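PDB 3P91: proliferating cell nuclear antigen, which probably encircles DNA as a sliding clamp that raises the processivity of DNA polymerase delta during replication. Local coordinates for residues C44-H49 with L212-E217; Q136-I141 with K204-S209; L143-F148 with K220-A225; I239-G244 with V248-L253. All blocks are in the same frame, centred on the assembly; numbering follows the deposited sequence.

Interaction 1: residues C44-H49 with L212-E217; sequences CMDNSH and LKQISE
The carboxylate of Asp46 and the carboxamide of Gln214 meet with their planes 89° apart, and Asp46 OD1 is equally distant, 3.4 Å, from Gln214 OE1 and Gln214 NE2. A second flat group, the His49 ring, carries Met45 CE on one face, 3.3 Å above its centre, and has the carbonyl oxygen of Asp46 at its edge. Asp46 to His49 form a type I beta turn after strand 39-45 of the sliding-clamp fold, whereas Gln214 belongs to helix 212-218 in the other half of the chain. The contact is small, one long polar side chain reaching from the C-terminal half of the chain to a turn in the N-terminal half. Gln214 suits this place because its chain bends at its second torsion (-76°), carrying the amide across to the turn while CB rests on Leu253. Aspartate suits the first turn position: its short side chain folds back over its own loop, with OD2 accepting from the backbone nitrogens of Val50 and Ser51. OD1 takes a further, weak bond from Ser48 N at 3.1 Å, so the backbone fixes the carboxylate that Gln214 meets. In other PCNAs the corresponding loop borders the groove that receives PIP-box partners. Two donors of His49 grip Asp46 O: the backbone N at 3.0 Å, and ND1 at 3.2 Å, with the oxygen only 2° out of the imidazole plane.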
loop_
_atom_site.group_PDB
_atom_site.type_symbol
_atom_site.label_atom_id
_atom_site.label_comp_id
_atom_site.label_asym_id
_atom_site.label_seq_id
_atom_site.Cartn_x
_atom_site.Cartn_y
_atom_site.Cartn_z
ATOM N N CYS A 44 -30.941 2.376 13.612
ATOM C CA CYS A 44 -31.243 3.298 12.536
ATOM C C CYS A 44 -31.093 2.588 11.203
ATOM O O CYS A 44 -30.527 1.493 11.131
ATOM C CB CYS A 44 -30.287 4.480 12.587
ATOM S SG CYS A 44 -28.592 3.995 12.242
ATOM N N MET A 45 -31.602 3.224 10.153
ATOM C CA MET A 45 -31.471 2.718 8.793
ATOM C C MET A 45 -30.113 3.054 8.232
ATOM O O MET A 45 -29.489 4.029 8.645
ATOM C CB MET A 45 -32.540 3.326 7.893
ATOM C CG MET A 45 -33.947 2.969 8.310
ATOM S SD MET A 45 -35.156 3.488 7.094
ATOM C CE MET A 45 -34.840 5.241 7.029
ATOM N N ASP A 46 -29.655 2.246 7.286
ATOM C CA ASP A 46 -28.408 2.527 6.591
ATOM C C ASP A 46 -28.552 3.810 5.790
ATOM O O ASP A 46 -29.641 4.363 5.681
ATOM C CB ASP A 46 -28.068 1.379 5.645
ATOM C CG ASP A 46 -28.872 1.427 4.368
ATOM O OD1 ASP A 46 -28.270 1.287 3.292
ATOM O OD2 ASP A 46 -30.102 1.613 4.431
ATOM N N ASN A 47 -27.448 4.267 5.220
ATOM C CA ASN A 47 -27.444 5.434 4.344
ATOM C C ASN A 47 -28.534 5.434 3.276
ATOM O O ASN A 47 -29.168 6.458 3.027
ATOM C CB ASN A 47 -26.082 5.560 3.658
ATOM C CG ASN A 47 -25.062 6.265 4.524
ATOM O OD1 ASN A 47 -25.376 7.251 5.185
ATOM N ND2 ASN A 47 -23.836 5.760 4.530
ATOM N N SER A 48 -28.734 4.287 2.632
ATOM C CA SER A 48 -29.687 4.181 1.533
ATOM C C SER A 48 -31.132 3.998 1.979
ATOM O O SER A 48 -32.030 3.922 1.141
ATOM C CB SER A 48 -29.308 3.025 0.625
ATOM O OG SER A 48 -28.000 3.200 0.143
ATOM N N HIS A 49 -31.357 3.923 3.286
ATOM C CA HIS A 49 -32.696 3.701 3.787
ATOM C C HIS A 49 -33.211 2.433 3.163
ATOM O O HIS A 49 -34.292 2.405 2.584
ATOM C CB HIS A 49 -33.595 4.866 3.404
ATOM C CG HIS A 49 -33.299 6.113 4.165
ATOM N ND1 HIS A 49 -32.192 6.238 4.978
ATOM C CD2 HIS A 49 -33.966 7.287 4.253
ATOM C CE1 HIS A 49 -32.191 7.436 5.534
ATOM N NE2 HIS A 49 -33.256 8.092 5.111
ATOM N N LEU A 212 -26.060 -6.925 -3.186
ATOM C CA LEU A 212 -24.681 -7.292 -2.885
ATOM C C LEU A 212 -23.925 -6.144 -2.224
ATOM O O LEU A 212 -23.068 -6.369 -1.365
ATOM C CB LEU A 212 -23.950 -7.796 -4.139
ATOM C CG LEU A 212 -22.454 -8.140 -4.047
ATOM C CD1 LEU A 212 -22.156 -9.154 -2.951
ATOM C CD2 LEU A 212 -21.932 -8.643 -5.387
ATOM N N LYS A 213 -24.251 -4.913 -2.608
ATOM C CA LYS A 213 -23.597 -3.749 -2.015
ATOM C C LYS A 213 -23.731 -3.755 -0.502
ATOM O O LYS A 213 -22.782 -3.447 0.213
ATOM C CB LYS A 213 -24.159 -2.446 -2.583
ATOM N N GLN A 214 -24.913 -4.110 -0.018
ATOM C CA GLN A 214 -25.197 -4.117 1.411
ATOM C C GLN A 214 -24.464 -5.226 2.107
ATOM O O GLN A 214 -23.820 -5.015 3.128
ATOM C CB GLN A 214 -26.682 -4.350 1.633
ATOM C CG GLN A 214 -27.537 -3.351 0.935
ATOM C CD GLN A 214 -27.517 -2.052 1.651
ATOM O OE1 GLN A 214 -27.730 -2.003 2.864
ATOM N NE2 GLN A 214 -27.235 -0.982 0.925
ATOM N N ILE A 215 -24.609 -6.428 1.565
ATOM C CA ILE A 215 -24.002 -7.604 2.152
ATOM C C ILE A 215 -22.524 -7.324 2.286
ATOM O O ILE A 215 -21.948 -7.447 3.367
ATOM C CB ILE A 215 -24.215 -8.841 1.261
ATOM C CG1 ILE A 215 -25.705 -9.077 1.012
ATOM C CG2 ILE A 215 -23.567 -10.067 1.877
ATOM C CD1 ILE A 215 -26.512 -9.261 2.272
ATOM N N SER A 216 -21.924 -6.902 1.180
ATOM C CA SER A 216 -20.487 -6.687 1.125
ATOM C C SER A 216 -20.013 -5.552 2.043
ATOM O O SER A 216 -18.899 -5.608 2.566
ATOM C CB SER A 216 -20.036 -6.451 -0.318
ATOM O OG SER A 216 -20.353 -5.137 -0.737
ATOM N N GLU A 217 -20.847 -4.531 2.239
ATOM C CA GLU A 217 -20.529 -3.459 3.185
ATOM C C GLU A 217 -20.726 -3.953 4.614
ATOM O O GLU A 217 -19.956 -3.624 5.507
ATOM C CB GLU A 217 -21.384 -2.214 2.920
#

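Interaction 2: residues Q136-I141 with K204-S209; sequences QSDAII and KDVTAS
A classic beta bulge, in which Asp138 and Ala139 both face Leu232, opens strand 139-144 in the C-terminal domain of the clamp, and here it meets the start of strand 206-211 from a different sheet. The two backbones are tied by Lys204 N, which donates to Asp138 O at 3.2 Å with an N-H...O angle of 149°. Beside this bond the Lys204 side chain runs past the carboxylate of Asp138, and its CD methylene comes within 3.5 Å of Asp138 OD2. A bend at the third lysine torsion (-59°) turns the ammonium back beside the acid, giving a long salt bridge of 3.9 Å between Lys204 NZ and Asp138 OD2. Lysine fits such an exposed margin, since its methylenes can lie along a neighbour while its charge stays near solvent. The apolar part is on the inner side. The CG1 branch of Val206 packs against Asp138 CB at 3.6 Å and reaches Ala139 CB at 4.0 Å; a small alanine and a compact branched valine suit this buried junction, where Cys167 touches both and Leu232 also meets the valine. The carboxylate thus has a different neighbour at each oxygen: OD2 faces the lysine, whereas OD1 accepts from a water at 3.0 Å, and that same water donates to Asp205 O at 3.1 Å.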
loop_
_atom_site.group_PDB
_atom_site.type_symbol
_atom_site.label_atom_id
_atom_site.label_comp_id
_atom_site.label_asym_id
_atom_site.label_seq_id
_atom_site.Cartn_x
_atom_site.Cartn_y
_atom_site.Cartn_z
ATOM N N GLN A 136 -38.881 -15.395 11.858
ATOM C CA GLN A 136 -38.628 -16.769 12.252
ATOM C C GLN A 136 -37.875 -17.401 11.112
ATOM O O GLN A 136 -38.447 -17.703 10.069
ATOM C CB GLN A 136 -39.914 -17.522 12.565
ATOM C CG GLN A 136 -40.884 -17.579 11.439
ATOM C CD GLN A 136 -42.026 -18.504 11.745
ATOM O OE1 GLN A 136 -42.123 -19.039 12.851
ATOM N NE2 GLN A 136 -42.899 -18.705 10.771
ATOM N N SER A 137 -36.574 -17.569 11.303
ATOM C CA SER A 137 -35.688 -17.953 10.208
ATOM C C SER A 137 -35.741 -19.444 9.903
ATOM O O SER A 137 -36.043 -20.254 10.777
ATOM C CB SER A 137 -34.255 -17.498 10.496
ATOM O OG SER A 137 -33.806 -17.975 11.750
ATOM N N ASP A 138 -35.453 -19.787 8.649
ATOM C CA ASP A 138 -35.448 -21.174 8.177
ATOM C C ASP A 138 -34.122 -21.864 8.471
ATOM O O ASP A 138 -34.072 -23.075 8.667
ATOM C CB ASP A 138 -35.724 -21.227 6.675
ATOM C CG ASP A 138 -37.156 -20.860 6.323
ATOM O OD1 ASP A 138 -37.363 -20.247 5.249
ATOM O OD2 ASP A 138 -38.075 -21.193 7.109
ATOM N N ALA A 139 -33.048 -21.082 8.492
ATOM C CA ALA A 139 -31.724 -21.607 8.794
ATOM C C ALA A 139 -30.835 -20.527 9.384
ATOM O O ALA A 139 -30.949 -19.353 9.031
ATOM C CB ALA A 139 -31.084 -22.190 7.547
ATOM N N ILE A 140 -29.951 -20.934 10.288
ATOM C CA ILE A 140 -29.009 -20.017 10.912
ATOM C C ILE A 140 -27.590 -20.490 10.655
ATOM O O ILE A 140 -27.180 -21.548 11.121
ATOM C CB ILE A 140 -29.240 -19.902 12.427
ATOM C CG1 ILE A 140 -30.621 -19.317 12.708
ATOM C CG2 ILE A 140 -28.180 -19.037 13.051
ATOM C CD1 ILE A 140 -31.018 -19.402 14.149
ATOM N N ILE A 141 -26.841 -19.689 9.912
ATOM C CA ILE A 141 -25.513 -20.081 9.492
ATOM C C ILE A 141 -24.431 -19.354 10.258
ATOM O O ILE A 141 -24.485 -18.145 10.430
ATOM C CB ILE A 141 -25.323 -19.791 8.017
ATOM C CG1 ILE A 141 -26.369 -20.555 7.209
ATOM C CG2 ILE A 141 -23.929 -20.167 7.598
ATOM C CD1 ILE A 141 -26.518 -20.067 5.810
ATOM N N LYS A 204 -35.402 -25.766 7.707
ATOM C CA LYS A 204 -36.057 -25.712 6.396
ATOM C C LYS A 204 -35.169 -25.124 5.297
ATOM O O LYS A 204 -34.621 -24.035 5.451
ATOM C CB LYS A 204 -37.365 -24.925 6.476
ATOM C CG LYS A 204 -38.089 -24.807 5.153
ATOM C CD LYS A 204 -39.262 -23.853 5.252
ATOM C CE LYS A 204 -40.262 -24.309 6.305
ATOM N NZ LYS A 204 -41.336 -23.299 6.534
ATOM N N ASP A 205 -35.037 -25.847 4.185
ATOM C CA ASP A 205 -34.264 -25.361 3.046
ATOM C C ASP A 205 -34.715 -23.968 2.646
ATOM O O ASP A 205 -35.903 -23.661 2.670
ATOM C CB ASP A 205 -34.394 -26.310 1.858
ATOM C CG ASP A 205 -33.628 -27.601 2.063
ATOM O OD1 ASP A 205 -33.542 -28.394 1.104
ATOM O OD2 ASP A 205 -33.106 -27.823 3.178
ATOM N N VAL A 206 -33.770 -23.121 2.272
ATOM C CA VAL A 206 -34.115 -21.737 2.018
ATOM C C VAL A 206 -33.110 -21.077 1.092
ATOM O O VAL A 206 -31.908 -21.317 1.191
ATOM C CB VAL A 206 -34.233 -20.967 3.350
ATOM C CG1 VAL A 206 -33.026 -21.236 4.223
ATOM C CG2 VAL A 206 -34.424 -19.488 3.106
ATOM N N THR A 207 -33.618 -20.263 0.174
ATOM C CA THR A 207 -32.775 -19.506 -0.744
ATOM C C THR A 207 -33.372 -18.122 -0.921
ATOM O O THR A 207 -34.593 -17.977 -0.950
ATOM C CB THR A 207 -32.703 -20.166 -2.138
ATOM O OG1 THR A 207 -32.509 -21.580 -2.005
ATOM C CG2 THR A 207 -31.562 -19.568 -2.956
ATOM N N ALA A 208 -32.518 -17.111 -1.056
ATOM C CA ALA A 208 -32.983 -15.738 -1.244
ATOM C C ALA A 208 -31.890 -14.869 -1.843
ATOM O O ALA A 208 -30.711 -15.150 -1.663
ATOM C CB ALA A 208 -33.457 -15.152 0.082
ATOM N N SER A 209 -32.287 -13.814 -2.554
ATOM C CA SER A 209 -31.339 -12.867 -3.141
ATOM C C SER A 209 -31.331 -11.543 -2.390
ATOM O O SER A 209 -32.355 -11.121 -1.851
ATOM C CB SER A 209 -31.674 -12.604 -4.603
ATOM O OG SER A 209 -31.615 -13.799 -5.349
HETATM O O HOH W 1 -37.941 -21.328 2.520
#

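Interaction 3: residues L143-F148 with K220-A225; sequences LSSAEF and KSAPLA
Ser145 points its hydroxyl straight at the loop, where OG donates to Ala225 O in a short bond of 2.6 Å. The approach lies in the carbonyl plane, with a C=O...OG angle of 156°. What brings the hydroxyl there is a first torsion of 58°, which sets OG between the serine's own backbone N and carbonyl carbon. The methyl of Ala222 comes in alongside: its CB is 3.6 Å from Ser145 OG and 3.7 Å from Ser145 O, and it also approaches the start of the helix, 4.3 Å from Ala146 N. Alanine is well suited to this spot, because the backbones approach to 5.0 Å between the CA atoms of Ser145 and Ala222. Serine is equally apt, being small enough to enter and able to satisfy a loop carbonyl; Asp226 O has at most a weak share in the same proton. Its neighbour Ser144 turns away from the loop and serves as N-cap of helix 145-158, with OG accepting from Glu147 N at 3.2 Å. One serine therefore closes the helix start while the next fastens it to the loop at Ala225, just past the 3-10 segment 222-224. Toward the sheet, Ser145 rests on Phe242 and Val228, and Phe148 on Val228 and Leu230, so the junction packs on strands 227-232 and 238-244, while Leu224 extends the loop's packing to helix 14-25.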
loop_
_atom_site.group_PDB
_atom_site.type_symbol
_atom_site.label_atom_id
_atom_site.label_comp_id
_atom_site.label_asym_id
_atom_site.label_seq_id
_atom_site.Cartn_x
_atom_site.Cartn_y
_atom_site.Cartn_z
ATOM N N LEU A 143 -20.142 -18.983 10.513
ATOM C CA LEU A 143 -19.027 -19.143 9.617
ATOM C C LEU A 143 -17.991 -18.104 9.974
ATOM O O LEU A 143 -18.340 -17.042 10.471
ATOM C CB LEU A 143 -19.528 -18.918 8.199
ATOM C CG LEU A 143 -18.529 -18.315 7.223
ATOM C CD1 LEU A 143 -17.382 -19.285 6.916
ATOM C CD2 LEU A 143 -19.247 -17.919 5.956
ATOM N N SER A 144 -16.720 -18.413 9.746
ATOM C CA SER A 144 -15.655 -17.432 9.915
ATOM C C SER A 144 -16.061 -16.125 9.245
ATOM O O SER A 144 -16.422 -16.109 8.071
ATOM C CB SER A 144 -14.348 -17.956 9.315
ATOM O OG SER A 144 -13.421 -16.909 9.065
ATOM N N SER A 145 -16.016 -15.031 9.993
ATOM C CA SER A 145 -16.407 -13.736 9.458
ATOM C C SER A 145 -15.405 -13.251 8.422
ATOM O O SER A 145 -15.763 -12.529 7.490
ATOM C CB SER A 145 -16.499 -12.714 10.585
ATOM O OG SER A 145 -15.261 -12.622 11.267
ATOM N N ALA A 146 -14.146 -13.644 8.595
ATOM C CA ALA A 146 -13.085 -13.256 7.676
ATOM C C ALA A 146 -13.192 -13.992 6.339
ATOM O O ALA A 146 -12.900 -13.423 5.287
ATOM C CB ALA A 146 -11.729 -13.492 8.313
ATOM N N GLU A 147 -13.607 -15.255 6.379
ATOM C CA GLU A 147 -13.838 -16.011 5.151
ATOM C C GLU A 147 -15.091 -15.495 4.467
ATOM O O GLU A 147 -15.163 -15.440 3.243
ATOM C CB GLU A 147 -13.969 -17.508 5.432
ATOM N N PHE A 148 -16.078 -15.104 5.258
ATOM C CA PHE A 148 -17.280 -14.525 4.681
ATOM C C PHE A 148 -16.996 -13.180 4.015
ATOM O O PHE A 148 -17.597 -12.836 2.996
ATOM C CB PHE A 148 -18.377 -14.365 5.726
ATOM C CG PHE A 148 -19.642 -13.802 5.165
ATOM C CD1 PHE A 148 -20.436 -14.563 4.326
ATOM C CD2 PHE A 148 -20.026 -12.507 5.447
ATOM C CE1 PHE A 148 -21.601 -14.045 3.796
ATOM C CE2 PHE A 148 -21.182 -11.985 4.917
ATOM C CZ PHE A 148 -21.974 -12.753 4.095
ATOM N N LYS A 220 -17.917 -6.188 6.187
ATOM C CA LYS A 220 -16.706 -5.523 6.647
ATOM C C LYS A 220 -16.682 -5.330 8.154
ATOM O O LYS A 220 -15.737 -4.761 8.689
ATOM C CB LYS A 220 -16.545 -4.169 5.966
ATOM C CG LYS A 220 -16.423 -4.241 4.469
ATOM C CD LYS A 220 -16.414 -2.843 3.877
ATOM C CE LYS A 220 -16.459 -2.885 2.360
ATOM N NZ LYS A 220 -16.554 -1.516 1.788
ATOM N N SER A 221 -17.722 -5.799 8.835
ATOM C CA SER A 221 -17.792 -5.715 10.291
ATOM C C SER A 221 -17.063 -6.884 10.948
ATOM O O SER A 221 -17.066 -7.026 12.170
ATOM C CB SER A 221 -19.248 -5.676 10.753
ATOM O OG SER A 221 -19.898 -4.524 10.256
ATOM N N ALA A 222 -16.437 -7.714 10.118
ATOM C CA ALA A 222 -15.727 -8.914 10.561
ATOM C C ALA A 222 -14.833 -8.719 11.789
ATOM O O ALA A 222 -14.815 -9.562 12.677
ATOM C CB ALA A 222 -14.923 -9.511 9.397
ATOM N N PRO A 223 -14.083 -7.615 11.843
ATOM C CA PRO A 223 -13.201 -7.364 12.989
ATOM C C PRO A 223 -13.878 -7.492 14.361
ATOM O O PRO A 223 -13.200 -7.755 15.351
ATOM C CB PRO A 223 -12.750 -5.921 12.761
ATOM C CG PRO A 223 -12.765 -5.769 11.287
ATOM C CD PRO A 223 -13.957 -6.563 10.819
ATOM N N LEU A 224 -15.193 -7.329 14.415
ATOM C CA LEU A 224 -15.902 -7.363 15.689
ATOM C C LEU A 224 -15.983 -8.748 16.297
ATOM O O LEU A 224 -16.192 -8.891 17.501
ATOM C CB LEU A 224 -17.315 -6.803 15.538
ATOM C CG LEU A 224 -17.480 -5.289 15.588
ATOM C CD1 LEU A 224 -18.919 -4.945 15.306
ATOM C CD2 LEU A 224 -17.059 -4.741 16.935
ATOM N N ALA A 225 -15.825 -9.772 15.471
ATOM C CA ALA A 225 -16.127 -11.121 15.917
ATOM C C ALA A 225 -15.492 -12.137 15.005
ATOM O O ALA A 225 -15.462 -11.943 13.798
ATOM C CB ALA A 225 -17.620 -11.320 15.941
#

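Interaction 4: residues I239-G244 with V248-L253; sequences IMEFKG and VLKFYL
At the apolar centre the rings of Phe242 and Phe251 meet at a slant, with CE2 of Phe242 lying 4.0 Å from CE2 of Phe251 at the edge of the latter ring. Leu249 and Met240 share this face of the sheet; Phe242 CB and Leu249 CB pair at 4.2 Å, and the Phe251 ring turns its edge, at CD2, to Met240 O. Large hydrophobic residues suit the position because helix 212-218 and the loop behind it cover this side: Phe218 stacks on Phe251, and Met240 packs on Ile215. Between the faces, paired backbone bonds join Met240 with Phe251 and Phe242 with Leu249, the tightest running from Phe242 N to Leu249 O at 2.7 Å. On the other face Ile239 and Tyr252 stand side by side, with the CG2 methyl of the isoleucine over one face of the tyrosine ring. Moving outward, Glu241 lays its CG against Val248 CG2 at 3.6 Å. Its chain then runs extended beside that of Lys250, so that Glu241 OE2 is 3.3 Å from Lys250 CE but 4.1 Å from NZ, too far for a salt bridge though probably mutually favourable; OE2 also has a long, weak ion pair with Lys229. Long charged chains suit this partly exposed face, since their methylenes can lie against neighbours. Strands 238-244 and 247-253, joined by a short turn, form an antiparallel beta hairpin; strand 247-253 also pairs with strand 52-57, continuing the sheet across both domains of the clamp.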
loop_
_atom_site.group_PDB
_atom_site.type_symbol
_atom_site.label_atom_id
_atom_site.label_comp_id
_atom_site.label_asym_id
_atom_site.label_seq_id
_atom_site.Cartn_x
_atom_site.Cartn_y
_atom_site.Cartn_z
ATOM N N ILE A 239 -30.677 -11.651 8.849
ATOM C CA ILE A 239 -29.894 -11.022 9.900
ATOM C C ILE A 239 -28.433 -11.405 9.743
ATOM O O ILE A 239 -28.098 -12.577 9.578
ATOM C CB ILE A 239 -30.326 -11.477 11.300
ATOM C CG1 ILE A 239 -31.839 -11.567 11.396
ATOM C CG2 ILE A 239 -29.792 -10.533 12.367
ATOM C CD1 ILE A 239 -32.285 -12.161 12.685
ATOM N N MET A 240 -27.560 -10.409 9.791
ATOM C CA MET A 240 -26.134 -10.672 9.848
ATOM C C MET A 240 -25.640 -10.127 11.176
ATOM O O MET A 240 -25.625 -8.923 11.385
ATOM C CB MET A 240 -25.413 -10.004 8.677
ATOM C CG MET A 240 -23.984 -10.469 8.466
ATOM S SD MET A 240 -23.181 -9.598 7.100
ATOM C CE MET A 240 -24.176 -10.150 5.726
ATOM N N GLU A 241 -25.259 -11.024 12.079
ATOM C CA GLU A 241 -24.883 -10.639 13.432
ATOM C C GLU A 241 -23.399 -10.809 13.739
ATOM O O GLU A 241 -22.817 -11.861 13.501
ATOM C CB GLU A 241 -25.683 -11.449 14.444
ATOM C CG GLU A 241 -25.112 -11.366 15.846
ATOM C CD GLU A 241 -25.746 -12.362 16.790
ATOM O OE1 GLU A 241 -25.009 -12.976 17.588
ATOM O OE2 GLU A 241 -26.980 -12.530 16.736
ATOM N N PHE A 242 -22.798 -9.762 14.287
ATOM C CA PHE A 242 -21.439 -9.832 14.790
ATOM C C PHE A 242 -21.436 -9.638 16.306
ATOM O O PHE A 242 -21.452 -8.511 16.799
ATOM C CB PHE A 242 -20.570 -8.774 14.116
ATOM C CG PHE A 242 -20.461 -8.944 12.637
ATOM C CD1 PHE A 242 -19.439 -9.699 12.088
ATOM C CD2 PHE A 242 -21.393 -8.370 11.792
ATOM C CE1 PHE A 242 -19.346 -9.873 10.721
ATOM C CE2 PHE A 242 -21.298 -8.536 10.425
ATOM C CZ PHE A 242 -20.277 -9.289 9.891
ATOM N N LYS A 243 -21.420 -10.747 17.038
ATOM C CA LYS A 243 -21.418 -10.700 18.494
ATOM C C LYS A 243 -20.010 -10.746 19.085
ATOM O O LYS A 243 -19.315 -11.755 18.980
ATOM C CB LYS A 243 -22.268 -11.834 19.065
ATOM C CG LYS A 243 -22.122 -12.001 20.567
ATOM C CD LYS A 243 -23.220 -12.890 21.118
ATOM C CE LYS A 243 -23.174 -14.275 20.509
ATOM N NZ LYS A 243 -21.941 -15.006 20.914
ATOM N N GLY A 244 -19.604 -9.642 19.706
ATOM C CA GLY A 244 -18.315 -9.559 20.369
ATOM C C GLY A 244 -18.410 -9.927 21.839
ATOM O O GLY A 244 -19.385 -10.547 22.273
ATOM N N VAL A 248 -22.711 -6.506 20.578
ATOM C CA VAL A 248 -23.248 -7.221 19.440
ATOM C C VAL A 248 -23.707 -6.228 18.399
ATOM O O VAL A 248 -24.199 -5.151 18.730
ATOM C CB VAL A 248 -24.405 -8.167 19.837
ATOM C CG1 VAL A 248 -25.592 -7.376 20.360
ATOM C CG2 VAL A 248 -24.803 -9.071 18.655
ATOM N N LEU A 249 -23.512 -6.585 17.138
ATOM C CA LEU A 249 -23.869 -5.723 16.031
ATOM C C LEU A 249 -24.731 -6.532 15.089
ATOM O O LEU A 249 -24.416 -7.677 14.793
ATOM C CB LEU A 249 -22.610 -5.248 15.319
ATOM C CG LEU A 249 -22.838 -4.415 14.059
ATOM C CD1 LEU A 249 -23.573 -3.128 14.400
ATOM C CD2 LEU A 249 -21.522 -4.117 13.350
ATOM N N LYS A 250 -25.833 -5.957 14.629
ATOM C CA LYS A 250 -26.716 -6.686 13.731
ATOM C C LYS A 250 -27.211 -5.828 12.591
ATOM O O LYS A 250 -27.449 -4.631 12.761
ATOM C CB LYS A 250 -27.918 -7.249 14.476
ATOM C CG LYS A 250 -27.592 -8.339 15.447
ATOM C CD LYS A 250 -28.813 -8.620 16.263
ATOM C CE LYS A 250 -28.587 -9.710 17.274
ATOM N NZ LYS A 250 -29.829 -9.864 18.078
ATOM N N PHE A 251 -27.364 -6.458 11.431
ATOM C CA PHE A 251 -27.937 -5.807 10.270
ATOM C C PHE A 251 -29.154 -6.580 9.820
ATOM O O PHE A 251 -29.178 -7.805 9.915
ATOM C CB PHE A 251 -26.936 -5.780 9.136
ATOM C CG PHE A 251 -25.669 -5.098 9.478
ATOM C CD1 PHE A 251 -25.513 -3.752 9.233
ATOM C CD2 PHE A 251 -24.627 -5.801 10.037
ATOM C CE1 PHE A 251 -24.335 -3.113 9.539
ATOM C CE2 PHE A 251 -23.449 -5.171 10.344
ATOM C CZ PHE A 251 -23.302 -3.822 10.097
ATOM N N TYR A 252 -30.154 -5.857 9.324
ATOM C CA TYR A 252 -31.383 -6.463 8.833
ATOM C C TYR A 252 -31.603 -6.063 7.397
ATOM O O TYR A 252 -31.703 -4.874 7.091
ATOM C CB TYR A 252 -32.574 -6.006 9.665
ATOM C CG TYR A 252 -32.511 -6.434 11.107
ATOM C CD1 TYR A 252 -33.256 -7.509 11.555
ATOM C CD2 TYR A 252 -31.701 -5.764 12.023
ATOM C CE1 TYR A 252 -33.212 -7.906 12.869
ATOM C CE2 TYR A 252 -31.644 -6.159 13.348
ATOM C CZ TYR A 252 -32.409 -7.234 13.763
ATOM O OH TYR A 252 -32.382 -7.653 15.073
ATOM N N LEU A 253 -31.681 -7.058 6.520
ATOM C CA LEU A 253 -31.837 -6.801 5.099
ATOM C C LEU A 253 -32.901 -7.690 4.459
ATOM O O LEU A 253 -32.845 -8.919 4.537
ATOM C CB LEU A 253 -30.500 -6.962 4.377
ATOM C CG LEU A 253 -30.538 -6.624 2.888
ATOM C CD1 LEU A 253 -30.834 -5.146 2.665
ATOM C CD2 LEU A 253 -29.234 -7.024 2.213
#

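Overall arrangement
The hairpin of interaction 4 is packed upon by helix segment 212-217 of interaction 1 and by the 220-225 loop of interaction 3. Its centre is about 11 Å from that of interaction 3, where Leu224 CD1 meets Leu249 CD2 at 3.4 Å, and about 13 Å from that of interaction 1, where Ile215 CD1 meets Leu253 CD2 at 3.5 Å. Interactions 1 and 3 touch each other as well, through Ile215 and Phe148. Interaction 2 lies farther out, its centre about 20 Å from those of 1 and 3, yet it is linked along the chain: strand 206-211 runs straight into helix 212-218, and strand 139-144 leads to Ser145. Only interaction 1 joins the N-terminal and C-terminal halves of the chain.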